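PDB 6A5K: histone-lysine N-methyltransferase, H3 lysine-9 specific SUVH6 from Arabidopsis thaliana, which transfers methyl groups from S-adenosylmethionine to a lysine of the histone H3 tail and probably binds methylated DNA through its SRA domain. Local coordinates for residues E77-M82 with G187-Y192. The protein carries 1 engineered substitution. Residues are numbered along the deposited sequence; the frame is centred on the assembly and turned at random.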
ATOM      1  N   GLU A  77       7.537   4.460  -1.569  1.00 12.02           N
ATOM      2  CA  GLU A  77       8.242   3.188  -1.463  1.00 13.65           C
ATOM      3  C   GLU A  77       8.016   2.315  -2.685  1.00 15.99           C
ATOM      4  O   GLU A  77       7.005   2.449  -3.384  1.00 12.52           O
ATOM      5  CB  GLU A  77       7.818   2.444  -0.191  1.00 11.63           C
ATOM      6  CG  GLU A  77       8.134   3.238   1.079  1.00 15.52           C
ATOM      7  CD  GLU A  77       8.204   2.371   2.320  1.00 17.31           C
ATOM      8  OE1 GLU A  77       7.845   1.178   2.233  1.00 17.13           O
ATOM      9  OE2 GLU A  77       8.638   2.885   3.379  1.00 18.40           O
ATOM     10  N   PHE A  78       8.977   1.427  -2.920  1.00 13.43           N
ATOM     11  CA  PHE A  78       9.019   0.557  -4.082  1.00 11.95           C
ATOM     12  C   PHE A  78       9.489  -0.827  -3.638  1.00 13.33           C
ATOM     13  O   PHE A  78      10.365  -0.940  -2.775  1.00 17.12           O
ATOM     14  CB  PHE A  78       9.961   1.127  -5.145  1.00 12.07           C
ATOM     15  CG  PHE A  78       9.785   2.602  -5.370  1.00 11.99           C
ATOM     16  CD1 PHE A  78      10.559   3.523  -4.668  1.00 12.41           C
ATOM     17  CD2 PHE A  78       8.820   3.072  -6.249  1.00 11.19           C
ATOM     18  CE1 PHE A  78      10.379   4.883  -4.853  1.00 14.00           C
ATOM     19  CE2 PHE A  78       8.639   4.436  -6.446  1.00 11.08           C
ATOM     20  CZ  PHE A  78       9.423   5.340  -5.744  1.00 11.11           C
ATOM     21  N   GLN A  79       8.900  -1.874  -4.202  1.00 12.41           N
ATOM     22  CA  GLN A  79       9.345  -3.233  -3.900  1.00 13.14           C
ATOM     23  C   GLN A  79      10.533  -3.622  -4.774  1.00 18.64           C
ATOM     24  O   GLN A  79      11.519  -4.200  -4.300  1.00 15.04           O
ATOM     25  CB  GLN A  79       8.213  -4.240  -4.106  1.00 14.50           C
ATOM     26  CG  GLN A  79       8.609  -5.668  -3.723  1.00 21.30           C
ATOM     27  CD  GLN A  79       7.523  -6.678  -4.023  1.00 20.45           C
ATOM     28  OE1 GLN A  79       6.353  -6.324  -4.148  1.00 17.65           O
ATOM     29  NE2 GLN A  79       7.906  -7.945  -4.146  1.00 17.16           N
ATOM     30  N   TYR A  80      10.437  -3.291  -6.055  1.00 14.09           N
ATOM     31  CA  TYR A  80      11.447  -3.690  -7.023  1.00 15.95           C
ATOM     32  C   TYR A  80      12.247  -2.508  -7.548  1.00 17.91           C
ATOM     33  O   TYR A  80      11.701  -1.427  -7.786  1.00 14.57           O
ATOM     34  CB  TYR A  80      10.797  -4.412  -8.196  1.00 14.56           C
ATOM     35  CG  TYR A  80      10.070  -5.690  -7.844  1.00 15.79           C
ATOM     36  CD1 TYR A  80      10.762  -6.883  -7.690  1.00 16.06           C
ATOM     37  CD2 TYR A  80       8.681  -5.716  -7.717  1.00 16.82           C
ATOM     38  CE1 TYR A  80      10.103  -8.056  -7.398  1.00 16.83           C
ATOM     39  CE2 TYR A  80       8.015  -6.894  -7.416  1.00 16.68           C
ATOM     40  CZ  TYR A  80       8.733  -8.057  -7.264  1.00 20.69           C
ATOM     41  OH  TYR A  80       8.092  -9.236  -6.977  1.00 26.19           O
ATOM     42  N   ARG A  81      13.541  -2.730  -7.749  1.00 14.33           N
ATOM     43  CA  ARG A  81      14.399  -1.735  -8.370  1.00 18.28           C
ATOM     44  C   ARG A  81      13.857  -1.330  -9.738  1.00 15.46           C
ATOM     45  O   ARG A  81      13.989  -0.174 -10.145  1.00 17.38           O
ATOM     46  CB  ARG A  81      15.827  -2.274  -8.501  1.00 23.93           C
ATOM     47  CG  ARG A  81      16.902  -1.382  -7.898  1.00 32.58           C
ATOM     48  CD  ARG A  81      18.278  -1.900  -8.282  1.00 43.57           C
ATOM     49  NE  ARG A  81      19.371  -1.075  -7.774  1.00 44.52           N
ATOM     50  CZ  ARG A  81      20.000  -1.300  -6.624  1.00 42.99           C
ATOM     51  NH1 ARG A  81      19.640  -2.322  -5.854  1.00 38.20           N
ATOM     52  NH2 ARG A  81      20.985  -0.502  -6.243  1.00 48.75           N
HETATM   53  N   MSE A  82      13.240  -2.282 -10.439  1.00 14.75           N
HETATM   54  CA  MSE A  82      12.653  -2.022 -11.758  1.00 14.94           C
HETATM   55  C   MSE A  82      11.586  -0.919 -11.748  1.00 14.40           C
HETATM   56  O   MSE A  82      11.366  -0.248 -12.768  1.00 15.60           O
HETATM   57  CB  MSE A  82      12.053  -3.309 -12.332  1.00 19.21           C
HETATM   58  CG  MSE A  82      13.088  -4.255 -12.937  1.00 35.60           C
HETATM   59 SE   MSE A  82      13.303  -4.012 -14.852  0.55 58.98          SE
HETATM   60  CE  MSE A  82      14.605  -2.575 -14.824  1.00 17.56           C
ATOM     61  N   GLY A 187       6.621  -5.952   0.046  1.00 23.78           N
ATOM     62  CA  GLY A 187       6.807  -4.784   0.879  1.00 25.59           C
ATOM     63  C   GLY A 187       7.764  -3.807   0.228  1.00 23.97           C
ATOM     64  O   GLY A 187       8.454  -4.148  -0.731  1.00 22.67           O
ATOM     65  N   GLY A 188       7.802  -2.587   0.748  1.00 21.37           N
ATOM     66  CA  GLY A 188       8.737  -1.592   0.262  1.00 20.59           C
ATOM     67  C   GLY A 188      10.160  -1.976   0.615  1.00 20.53           C
ATOM     68  O   GLY A 188      10.485  -2.186   1.781  1.00 21.90           O
ATOM     69  N   ASN A 189      11.011  -2.087  -0.398  1.00 17.76           N
ATOM     70  CA  ASN A 189      12.419  -2.397  -0.178  1.00 17.91           C
ATOM     71  C   ASN A 189      13.289  -1.179  -0.425  1.00 18.52           C
ATOM     72  O   ASN A 189      14.462  -1.159  -0.070  1.00 15.64           O
ATOM     73  CB  ASN A 189      12.854  -3.547  -1.075  1.00 16.10           C
ATOM     74  CG  ASN A 189      12.183  -4.838  -0.704  1.00 17.04           C
ATOM     75  OD1 ASN A 189      12.115  -5.191   0.475  1.00 19.98           O
ATOM     76  ND2 ASN A 189      11.662  -5.542  -1.697  1.00 19.38           N
ATOM     77  N   TYR A 190      12.691  -0.165  -1.040  1.00 11.63           N
ATOM     78  CA  TYR A 190      13.376   1.075  -1.372  1.00 11.23           C
ATOM     79  C   TYR A 190      12.495   2.263  -1.022  1.00 18.57           C
ATOM     80  O   TYR A 190      11.280   2.205  -1.185  1.00 14.36           O
ATOM     81  CB  TYR A 190      13.738   1.112  -2.862  1.00 11.21           C
ATOM     82  CG  TYR A 190      14.566  -0.064  -3.300  1.00 16.89           C
ATOM     83  CD1 TYR A 190      13.966  -1.213  -3.811  1.00 17.87           C
ATOM     84  CD2 TYR A 190      15.952  -0.042  -3.180  1.00 17.81           C
ATOM     85  CE1 TYR A 190      14.732  -2.304  -4.197  1.00 20.19           C
ATOM     86  CE2 TYR A 190      16.715  -1.123  -3.561  1.00 17.84           C
ATOM     87  CZ  TYR A 190      16.106  -2.247  -4.071  1.00 21.56           C
ATOM     88  OH  TYR A 190      16.882  -3.318  -4.448  1.00 29.63           O
ATOM     89  N   VAL A 191      13.117   3.338  -0.550  1.00 10.78           N
ATOM     90  CA  VAL A 191      12.395   4.549  -0.172  1.00 12.24           C
ATOM     91  C   VAL A 191      13.026   5.785  -0.800  1.00 14.03           C
ATOM     92  O   VAL A 191      14.241   5.988  -0.703  1.00 13.94           O
ATOM     93  CB  VAL A 191      12.365   4.722   1.367  1.00 18.31           C
ATOM     94  CG1 VAL A 191      11.551   5.945   1.761  1.00 10.96           C
ATOM     95  CG2 VAL A 191      11.810   3.470   2.032  1.00 19.13           C
ATOM     96  N   TYR A 192      12.207   6.614  -1.447  1.00 13.41           N
ATOM     97  CA  TYR A 192      12.673   7.904  -1.948  1.00 13.00           C
ATOM     98  C   TYR A 192      12.823   8.914  -0.803  1.00 14.42           C
ATOM     99  O   TYR A 192      11.826   9.361  -0.225  1.00 13.57           O
ATOM    100  CB  TYR A 192      11.722   8.456  -3.017  1.00 11.85           C
ATOM    101  CG  TYR A 192      12.160   9.816  -3.516  1.00 14.73           C
ATOM    102  CD1 TYR A 192      13.492  10.054  -3.839  1.00 14.88           C
ATOM    103  CD2 TYR A 192      11.260  10.863  -3.627  1.00 15.49           C
ATOM    104  CE1 TYR A 192      13.911  11.292  -4.274  1.00 16.88           C
ATOM    105  CE2 TYR A 192      11.669  12.111  -4.073  1.00 17.39           C
ATOM    106  CZ  TYR A 192      12.992  12.316  -4.393  1.00 15.69           C
ATOM    107  OH  TYR A 192      13.408  13.547  -4.826  1.00 16.71           O
TER
HETATM  108  O   HOH W   1       5.034  -5.247  -2.052  1.00 17.44           O
HETATM  109  O   HOH W   2      19.606  -3.299  -3.530  1.00 52.71           O
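G187 meets Q79 through water 1, which accepts from G187 N and donates to Q79 OE1. G188 CA packs 3.5 Å from E77 OE1, an oxygen salt-bridged to K177. N189 makes two bonds across the contact: its backbone N reaches F78 O at 2.7 Å, and its ND2, shared with S185 O, donates to Q79 O (2.9 Å, 163° at the hydrogen), in the carbonyl plane of Q79 and on a lone pair of its O. Chi1 of -56° sets Y190 CG anti to the carbonyl carbon, and the ring then lies with its CE1 edge 3.7 Å from Q79 O. The R81 and Y190 side chains cross at about a right angle, guanidinium and ring planes 75° apart, and water 2 joins R81 NH1 to Y190 OH. An alanine at Y190 would probably open a gap beside Q79 and R81 and leave water 2 without its hydroxyl partner. Backbone bonds F78 N to Y190 O and Y190 N to F78 O, both 3.0 Å, pair the strands. V191 CG2 packs against E77 OE2 at 3.5 Å. Because N189 and Y190 both face F78, whose O accepts both amides, this is a classic beta bulge in the antiparallel pairing of the SRA-domain sheet.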